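Uncharacterized protein YhfS (Escherichia coli, PDB 4J8L) is of unknown function but carries covalently bound pyridoxal 5'-phosphate in an aminotransferase-like fold and may possibly have cysteine synthase activity. Local coordinates at residues G37-G41 with Q228-L233; H96-V100 with Q145-Y151; L153-L157 with I181-A187. One frame throughout, in Å; residues are numbered along the deposited sequence.

Contact 1: G37-G41 with Q228-L233; sequences GGDLG and QGAQAL
The amide oxygen OE1 of Q228 accepts the backbone N-H of G41 at 2.9 Å (G41 N to Q228 OE1). The bond is fairly straight, 156° at the hydrogen, and the donor lies in the carbonyl plane on a lone pair. The bend of the Q228 chain at chi2 (-58°) carries the amide to this place. L40 crosses Q228 at about a right angle, its methyl CD2 lying 3.6 Å from Q228 OE1. With an alanine in place of Q228, G41 N would probably be left without its acceptor and the L40 methyl without the amide it lies against.

Q228 is also the N-cap of helix 229-261, and its own N-H is taken by Q231 OE1. The first N-H groups of the helix are met from the other segment directly or through a water: G229 N donates to D39 O at 2.9 Å, and water 1 accepts from A230 N while donating to G38 O. Backbones come this close, CA of G38 to CA of G229 being 3.9 Å, because neither glycine carries a side chain. Beyond them L233 CD1 rests 3.7 Å from G38 N.

D39 turns its carboxylate to the N-H groups of R50 and V51. The loop between helices 31-34 and 50-62 thus covers the start of helix 229-261 at the surface, while A232 and L233 of that helix pack on helix 50-62.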
loop_
_atom_site.group_PDB
_atom_site.type_symbol
_atom_site.label_atom_id
_atom_site.label_comp_id
_atom_site.label_asym_id
_atom_site.label_seq_id
_atom_site.Cartn_x
_atom_site.Cartn_y
_atom_site.Cartn_z
ATOM N N GLY A 37 -11.492 -6.071 24.896
ATOM C CA GLY A 37 -10.624 -4.902 24.920
ATOM C C GLY A 37 -9.157 -5.123 24.517
ATOM O O GLY A 37 -8.456 -4.167 24.170
ATOM N N GLY A 38 -8.695 -6.365 24.573
ATOM C CA GLY A 38 -7.336 -6.697 24.158
ATOM C C GLY A 38 -6.327 -6.787 25.296
ATOM O O GLY A 38 -6.102 -5.798 26.013
ATOM N N ASP A 39 -5.703 -7.957 25.443
ATOM C CA ASP A 39 -4.762 -8.187 26.539
ATOM C C ASP A 39 -3.374 -7.624 26.235
ATOM O O ASP A 39 -3.134 -7.106 25.150
ATOM C CB ASP A 39 -4.684 -9.673 26.939
ATOM C CG ASP A 39 -4.120 -10.558 25.843
ATOM O OD1 ASP A 39 -4.514 -10.388 24.673
ATOM O OD2 ASP A 39 -3.298 -11.454 26.154
ATOM N N LEU A 40 -2.484 -7.718 27.214
ATOM C CA LEU A 40 -1.199 -7.040 27.175
ATOM C C LEU A 40 -0.039 -7.992 27.410
ATOM O O LEU A 40 -0.149 -8.943 28.173
ATOM C CB LEU A 40 -1.153 -5.981 28.273
ATOM C CG LEU A 40 -2.128 -4.812 28.152
ATOM C CD1 LEU A 40 -2.266 -4.091 29.484
ATOM C CD2 LEU A 40 -1.634 -3.840 27.076
ATOM N N GLY A 41 1.091 -7.723 26.771
ATOM C CA GLY A 41 2.339 -8.297 27.234
ATOM C C GLY A 41 2.751 -9.674 26.749
ATOM O O GLY A 41 2.188 -10.234 25.802
ATOM N N GLN A 228 0.304 -4.650 21.020
ATOM C CA GLN A 228 -0.601 -4.969 22.129
ATOM C C GLN A 228 -2.002 -5.341 21.631
ATOM O O GLN A 228 -2.367 -5.001 20.502
ATOM C CB GLN A 228 -0.670 -3.812 23.128
ATOM C CG GLN A 228 0.691 -3.450 23.732
ATOM C CD GLN A 228 1.356 -4.625 24.457
ATOM O OE1 GLN A 228 0.690 -5.511 24.967
ATOM N NE2 GLN A 228 2.685 -4.616 24.501
ATOM N N GLY A 229 -2.760 -6.056 22.465
ATOM C CA GLY A 229 -4.070 -6.552 22.082
ATOM C C GLY A 229 -4.980 -5.462 21.536
ATOM O O GLY A 229 -5.637 -5.653 20.512
ATOM N N ALA A 230 -5.004 -4.309 22.198
ATOM C CA ALA A 230 -5.883 -3.218 21.775
ATOM C C ALA A 230 -5.489 -2.695 20.390
ATOM O O ALA A 230 -6.348 -2.371 19.564
ATOM C CB ALA A 230 -5.876 -2.089 22.795
ATOM N N GLN A 231 -4.187 -2.601 20.146
ATOM C CA GLN A 231 -3.700 -2.196 18.830
ATOM C C GLN A 231 -4.103 -3.211 17.771
ATOM O O GLN A 231 -4.517 -2.853 16.669
ATOM C CB GLN A 231 -2.183 -2.062 18.834
ATOM C CG GLN A 231 -1.638 -0.926 19.664
ATOM C CD GLN A 231 -0.126 -0.939 19.654
ATOM O OE1 GLN A 231 0.499 -1.885 20.145
ATOM N NE2 GLN A 231 0.469 0.091 19.068
ATOM N N ALA A 232 -3.978 -4.489 18.113
ATOM C CA ALA A 232 -4.327 -5.546 17.178
ATOM C C ALA A 232 -5.811 -5.473 16.813
ATOM O O ALA A 232 -6.174 -5.631 15.647
ATOM C CB ALA A 232 -3.988 -6.916 17.764
ATOM N N LEU A 233 -6.667 -5.255 17.810
ATOM C CA LEU A 233 -8.094 -5.087 17.543
ATOM C C LEU A 233 -8.361 -3.857 16.676
ATOM O O LEU A 233 -9.250 -3.878 15.825
ATOM C CB LEU A 233 -8.869 -4.991 18.850
ATOM C CG LEU A 233 -8.884 -6.324 19.597
ATOM C CD1 LEU A 233 -9.414 -6.104 20.994
ATOM C CD2 LEU A 233 -9.758 -7.308 18.833
HETATM O O HOH W 1 -3.983 -3.985 24.795
#

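Contact 2: H96-V100 with Q145-Y151; sequences HDAPV and QQPQDSY
Hydrogen bonds to side chains dominate where H96 and Q145-Y151 meet. H96 NE2 donates to D149 OD1 at 2.9 Å, with 162° at the hydrogen; the acceptor lies in the plane of the imidazole, while the donor meets OD1 from above the carboxylate plane. H96 CG stands anti to the backbone N (chi1 175°), which sends the ring across to the carboxylate. From the opposite face of that carboxylate, Q146 NE2 reaches the same OD1, also at 2.9 Å; N121 ND2 is a further donor to it, so the oxygen is held from several directions. The remaining ring nitrogen, ND1, pairs with the backbone N of F120. Q146 NE2 has in addition a weak, long bond to D97 O, the carbonyl of the residue at the centre of an inverse gamma turn.

The amide of Q145 serves the backbone further along. Its NE2 donates to P99 O at 2.9 Å, approaching from above the carbonyl plane, and also to water 2, which itself donates to H96 O and A98 O.

Aromatic contact comes next. Y151 presents its edge to one face of the H96 ring in a T-shaped pair, planes at 78° and centroids 5.3 Å apart; Y151 OH bonds to Q141 O. Apolar packing is slight: A98 CB lies 3.9 Å from Q145 CB. The same methyl also lies against the Q146 amide, A98 CB being 3.5 Å from Q146 NE2.

On the second segment a type I turn, Q146 to D149, closed by D149 N to Q146 O, brings Q146 and D149 together. Both loops leave the C-terminal ends of adjacent parallel strands, 92-96 and 137-141. That edge of the sheet is where fold type I pyridoxal phosphate enzymes generally place the cofactor; here the pairing joins the loops that follow two neighbouring strands.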
loop_
_atom_site.group_PDB
_atom_site.type_symbol
_atom_site.label_atom_id
_atom_site.label_comp_id
_atom_site.label_asym_id
_atom_site.label_seq_id
_atom_site.Cartn_x
_atom_site.Cartn_y
_atom_site.Cartn_z
ATOM N N HIS A 96 12.932 -4.430 -9.428
ATOM C CA HIS A 96 12.491 -3.890 -10.707
ATOM C C HIS A 96 13.341 -2.684 -11.117
ATOM O O HIS A 96 13.890 -1.986 -10.262
ATOM C CB HIS A 96 11.014 -3.503 -10.578
ATOM C CG HIS A 96 10.439 -2.812 -11.777
ATOM N ND1 HIS A 96 10.666 -3.231 -13.069
ATOM C CD2 HIS A 96 9.613 -1.741 -11.869
ATOM C CE1 HIS A 96 10.016 -2.442 -13.908
ATOM N NE2 HIS A 96 9.370 -1.529 -13.203
ATOM N N ASP A 97 13.452 -2.453 -12.424
ATOM C CA ASP A 97 14.197 -1.316 -12.968
ATOM C C ASP A 97 13.383 -0.032 -12.871
ATOM O O ASP A 97 12.840 0.453 -13.864
ATOM C CB ASP A 97 14.607 -1.594 -14.420
ATOM C CG ASP A 97 15.565 -0.548 -14.978
ATOM O OD1 ASP A 97 16.053 0.314 -14.215
ATOM O OD2 ASP A 97 15.843 -0.602 -16.194
ATOM N N ALA A 98 13.312 0.502 -11.657
ATOM C CA ALA A 98 12.534 1.695 -11.344
ATOM C C ALA A 98 12.941 2.120 -9.937
ATOM O O ALA A 98 13.527 1.325 -9.204
ATOM C CB ALA A 98 11.042 1.379 -11.396
ATOM N N PRO A 99 12.633 3.368 -9.544
ATOM C CA PRO A 99 13.037 3.812 -8.204
ATOM C C PRO A 99 12.549 2.899 -7.073
ATOM O O PRO A 99 11.357 2.603 -6.956
ATOM C CB PRO A 99 12.378 5.189 -8.088
ATOM C CG PRO A 99 12.305 5.675 -9.502
ATOM C CD PRO A 99 11.992 4.453 -10.312
ATOM N N VAL A 100 13.483 2.448 -6.246
ATOM C CA VAL A 100 13.131 1.677 -5.064
ATOM C C VAL A 100 12.520 2.610 -4.020
ATOM O O VAL A 100 12.976 3.754 -3.865
ATOM C CB VAL A 100 14.378 0.963 -4.485
ATOM C CG1 VAL A 100 14.009 0.131 -3.260
ATOM C CG2 VAL A 100 15.048 0.100 -5.568
ATOM N N GLN A 145 5.526 2.181 -9.636
ATOM C CA GLN A 145 6.674 3.011 -9.283
ATOM C C GLN A 145 6.944 4.094 -10.316
ATOM O O GLN A 145 7.631 5.079 -10.036
ATOM C CB GLN A 145 7.915 2.132 -9.146
ATOM C CG GLN A 145 7.815 1.139 -7.998
ATOM C CD GLN A 145 8.773 -0.014 -8.174
ATOM O OE1 GLN A 145 8.398 -1.060 -8.703
ATOM N NE2 GLN A 145 10.023 0.172 -7.745
ATOM N N GLN A 146 6.408 3.901 -11.516
ATOM C CA GLN A 146 6.568 4.863 -12.591
ATOM C C GLN A 146 5.417 4.638 -13.561
ATOM O O GLN A 146 4.866 3.533 -13.610
ATOM C CB GLN A 146 7.925 4.669 -13.269
ATOM C CG GLN A 146 8.130 3.294 -13.845
ATOM C CD GLN A 146 9.567 3.041 -14.235
ATOM O OE1 GLN A 146 10.418 3.922 -14.116
ATOM N NE2 GLN A 146 9.847 1.829 -14.701
ATOM N N PRO A 147 5.024 5.684 -14.306
ATOM C CA PRO A 147 3.810 5.647 -15.135
ATOM C C PRO A 147 3.770 4.490 -16.125
ATOM O O PRO A 147 2.698 3.945 -16.392
ATOM C CB PRO A 147 3.871 6.971 -15.902
ATOM C CG PRO A 147 4.672 7.866 -15.048
ATOM C CD PRO A 147 5.687 7.001 -14.369
ATOM N N GLN A 148 4.927 4.121 -16.662
ATOM C CA GLN A 148 4.997 3.088 -17.689
ATOM C C GLN A 148 4.883 1.655 -17.166
ATOM O O GLN A 148 4.804 0.722 -17.964
ATOM C CB GLN A 148 6.292 3.220 -18.493
ATOM C CG GLN A 148 7.549 3.036 -17.662
ATOM C CD GLN A 148 8.149 4.357 -17.213
ATOM O OE1 GLN A 148 7.443 5.238 -16.713
ATOM N NE2 GLN A 148 9.460 4.509 -17.406
ATOM N N ASP A 149 4.887 1.469 -15.847
ATOM C CA ASP A 149 4.814 0.116 -15.294
ATOM C C ASP A 149 3.430 -0.501 -15.488
ATOM O O ASP A 149 2.416 0.051 -15.046
ATOM C CB ASP A 149 5.200 0.091 -13.815
ATOM C CG ASP A 149 6.693 0.252 -13.596
ATOM O OD1 ASP A 149 7.469 0.130 -14.578
ATOM O OD2 ASP A 149 7.088 0.498 -12.435
ATOM N N SER A 150 3.401 -1.661 -16.135
ATOM C CA SER A 150 2.148 -2.285 -16.536
ATOM C C SER A 150 2.119 -3.759 -16.188
ATOM O O SER A 150 1.183 -4.461 -16.550
ATOM C CB SER A 150 1.951 -2.137 -18.046
ATOM O OG SER A 150 2.973 -2.819 -18.756
ATOM N N TYR A 151 3.140 -4.234 -15.491
ATOM C CA TYR A 151 3.215 -5.658 -15.210
ATOM C C TYR A 151 2.084 -6.168 -14.323
ATOM O O TYR A 151 1.552 -5.433 -13.486
ATOM C CB TYR A 151 4.584 -6.050 -14.655
ATOM C CG TYR A 151 4.985 -5.468 -13.307
ATOM C CD1 TYR A 151 5.889 -4.418 -13.228
ATOM C CD2 TYR A 151 4.513 -6.011 -12.117
ATOM C CE1 TYR A 151 6.297 -3.910 -12.015
ATOM C CE2 TYR A 151 4.913 -5.504 -10.888
ATOM C CZ TYR A 151 5.808 -4.455 -10.847
ATOM O OH TYR A 151 6.224 -3.945 -9.636
HETATM O O HOH W 2 12.726 -0.944 -8.022
#

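Contact 3: L153-L157 with I181-A187; sequences LADVL and IGCECGA
The carbonyl of G182 is the flat group around which the second segment folds, and the methyl CD1 of L157 approaches its oxygen to 3.7 Å. Two N-H groups grip that oxygen from opposite faces of its plane: C185 N and A187 N, the latter at 2.9 Å. A second flat group, the carboxylate of E184, takes I181 N on the anti lone pair of OE1, while its OE2 pairs with H64 ND1. These bonds hold the 3-10 turn 182-184 and the chain after it in a compact turn facing the helix.

No hydrogen bond runs directly between the segments; the contact is apolar. C185 SG sits between the backbone N and the carbonyl carbon (chi1 62°), a setting that points the sulfur between two leucines: L157 CD1 is 3.9 Å away and L153 CD2 4.0 Å from it. A154 CB meets C185 CB at 3.8 Å, and L157 CD2 touches A187 CB. G186 has a positive phi, and its missing side chain lets the backbone pass close to L157 CB.

Helix 153-162 is the connection of a beta-alpha-beta crossover between the adjacent parallel strands 137-141 and 167-170. L153 and L157 therefore have sheet on another side, touching V140 and T169, while the 181-187 loop, which leads into parallel strand 189-193, covers them from the contact side.

Backbone carbonyls at the helix border are met through solvent. Water 3 donates both to A154 O and to C185 O, at 2.6 Å from the latter oxygen, and so bridges the two backbones beside the A154-C185 contact. G186 O, further along, accepts a hydrogen bond from R161 NH2, a residue of the same helix.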
loop_
_atom_site.group_PDB
_atom_site.type_symbol
_atom_site.label_atom_id
_atom_site.label_comp_id
_atom_site.label_asym_id
_atom_site.label_seq_id
_atom_site.Cartn_x
_atom_site.Cartn_y
_atom_site.Cartn_z
ATOM N N LEU A 153 1.067 -8.387 -11.340
ATOM C CA LEU A 153 1.728 -8.893 -10.139
ATOM C C LEU A 153 1.849 -10.415 -10.135
ATOM O O LEU A 153 2.944 -10.958 -9.947
ATOM C CB LEU A 153 0.989 -8.426 -8.883
ATOM C CG LEU A 153 1.612 -8.832 -7.543
ATOM C CD1 LEU A 153 3.051 -8.335 -7.442
ATOM C CD2 LEU A 153 0.792 -8.312 -6.373
ATOM N N ALA A 154 0.729 -11.096 -10.367
ATOM C CA ALA A 154 0.686 -12.559 -10.316
ATOM C C ALA A 154 1.647 -13.210 -11.310
ATOM O O ALA A 154 2.230 -14.259 -11.027
ATOM C CB ALA A 154 -0.737 -13.053 -10.546
ATOM N N ASP A 155 1.818 -12.583 -12.470
ATOM C CA ASP A 155 2.682 -13.142 -13.505
ATOM C C ASP A 155 4.158 -12.986 -13.159
ATOM O O ASP A 155 4.968 -13.878 -13.429
ATOM C CB ASP A 155 2.370 -12.524 -14.869
ATOM C CG ASP A 155 0.973 -12.865 -15.349
ATOM O OD1 ASP A 155 0.367 -13.812 -14.801
ATOM O OD2 ASP A 155 0.480 -12.189 -16.270
ATOM N N VAL A 156 4.509 -11.857 -12.556
ATOM C CA VAL A 156 5.877 -11.657 -12.102
ATOM C C VAL A 156 6.191 -12.661 -10.995
ATOM O O VAL A 156 7.257 -13.288 -10.988
ATOM C CB VAL A 156 6.089 -10.221 -11.592
ATOM C CG1 VAL A 156 7.434 -10.089 -10.895
ATOM C CG2 VAL A 156 5.979 -9.233 -12.749
ATOM N N LEU A 157 5.247 -12.820 -10.068
ATOM C CA LEU A 157 5.403 -13.772 -8.971
ATOM C C LEU A 157 5.508 -15.215 -9.460
ATOM O O LEU A 157 6.322 -15.982 -8.948
ATOM C CB LEU A 157 4.260 -13.630 -7.958
ATOM C CG LEU A 157 4.247 -12.284 -7.228
ATOM C CD1 LEU A 157 2.983 -12.137 -6.391
ATOM C CD2 LEU A 157 5.483 -12.130 -6.351
ATOM N N ILE A 181 -3.756 -9.538 -3.020
ATOM C CA ILE A 181 -2.437 -9.035 -2.645
ATOM C C ILE A 181 -1.387 -10.119 -2.887
ATOM O O ILE A 181 -1.730 -11.244 -3.243
ATOM C CB ILE A 181 -2.384 -8.499 -1.198
ATOM C CG1 ILE A 181 -2.641 -9.599 -0.169
ATOM C CG2 ILE A 181 -3.430 -7.403 -1.002
ATOM C CD1 ILE A 181 -2.349 -9.143 1.263
ATOM N N GLY A 182 -0.115 -9.781 -2.700
ATOM C CA GLY A 182 0.984 -10.665 -3.090
ATOM C C GLY A 182 0.863 -12.101 -2.598
ATOM O O GLY A 182 0.984 -13.040 -3.384
ATOM N N CYS A 183 0.614 -12.283 -1.303
ATOM C CA CYS A 183 0.540 -13.636 -0.744
ATOM C C CYS A 183 -0.659 -14.427 -1.260
ATOM O O CYS A 183 -0.742 -15.636 -1.044
ATOM C CB CYS A 183 0.528 -13.608 0.789
ATOM S SG CYS A 183 -0.910 -12.810 1.524
ATOM N N GLU A 184 -1.586 -13.750 -1.930
ATOM C CA GLU A 184 -2.754 -14.417 -2.492
ATOM C C GLU A 184 -2.544 -14.793 -3.952
ATOM O O GLU A 184 -3.375 -15.478 -4.547
ATOM C CB GLU A 184 -4.001 -13.535 -2.370
ATOM C CG GLU A 184 -4.334 -13.146 -0.942
ATOM C CD GLU A 184 -5.560 -12.256 -0.847
ATOM O OE1 GLU A 184 -5.525 -11.126 -1.386
ATOM O OE2 GLU A 184 -6.559 -12.692 -0.235
ATOM N N CYS A 185 -1.439 -14.342 -4.536
ATOM C CA CYS A 185 -1.180 -14.662 -5.937
ATOM C C CYS A 185 0.277 -15.034 -6.231
ATOM O O CYS A 185 0.792 -14.777 -7.326
ATOM C CB CYS A 185 -1.667 -13.536 -6.859
ATOM S SG CYS A 185 -0.873 -11.916 -6.638
ATOM N N GLY A 186 0.937 -15.653 -5.258
ATOM C CA GLY A 186 2.233 -16.249 -5.519
ATOM C C GLY A 186 3.411 -15.870 -4.638
ATOM O O GLY A 186 4.429 -16.560 -4.646
ATOM N N ALA A 187 3.293 -14.782 -3.887
ATOM C CA ALA A 187 4.393 -14.329 -3.040
ATOM C C ALA A 187 4.539 -15.188 -1.789
ATOM O O ALA A 187 3.554 -15.736 -1.267
ATOM C CB ALA A 187 4.201 -12.858 -2.641
HETATM O O HOH W 3 1.389 -16.276 -9.304
HETATM O O HOH W 4 6.661 -15.903 -6.116
#

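Overall arrangement
Contacts 2 and 3 lie beside neighbouring strands of the large mixed sheet, their centres about 16 Å apart, and they touch where Y151 CD2 packs on V156 CG2 at 3.6 Å. Both involve what follows strand 137-141: its loop in contact 2, its crossover helix in contact 3. Contact 1 lies apart at the surface, its centre about 38 Å from that of contact 2 and 31 Å from that of contact 3. Chemistry follows place. The buried contact 3 is leucine and cysteine packing, the partly buried contact 2 is a polar network around a carboxylate, and contact 1 relies on one backbone bond, one side-chain amide bond and a water at a helix start.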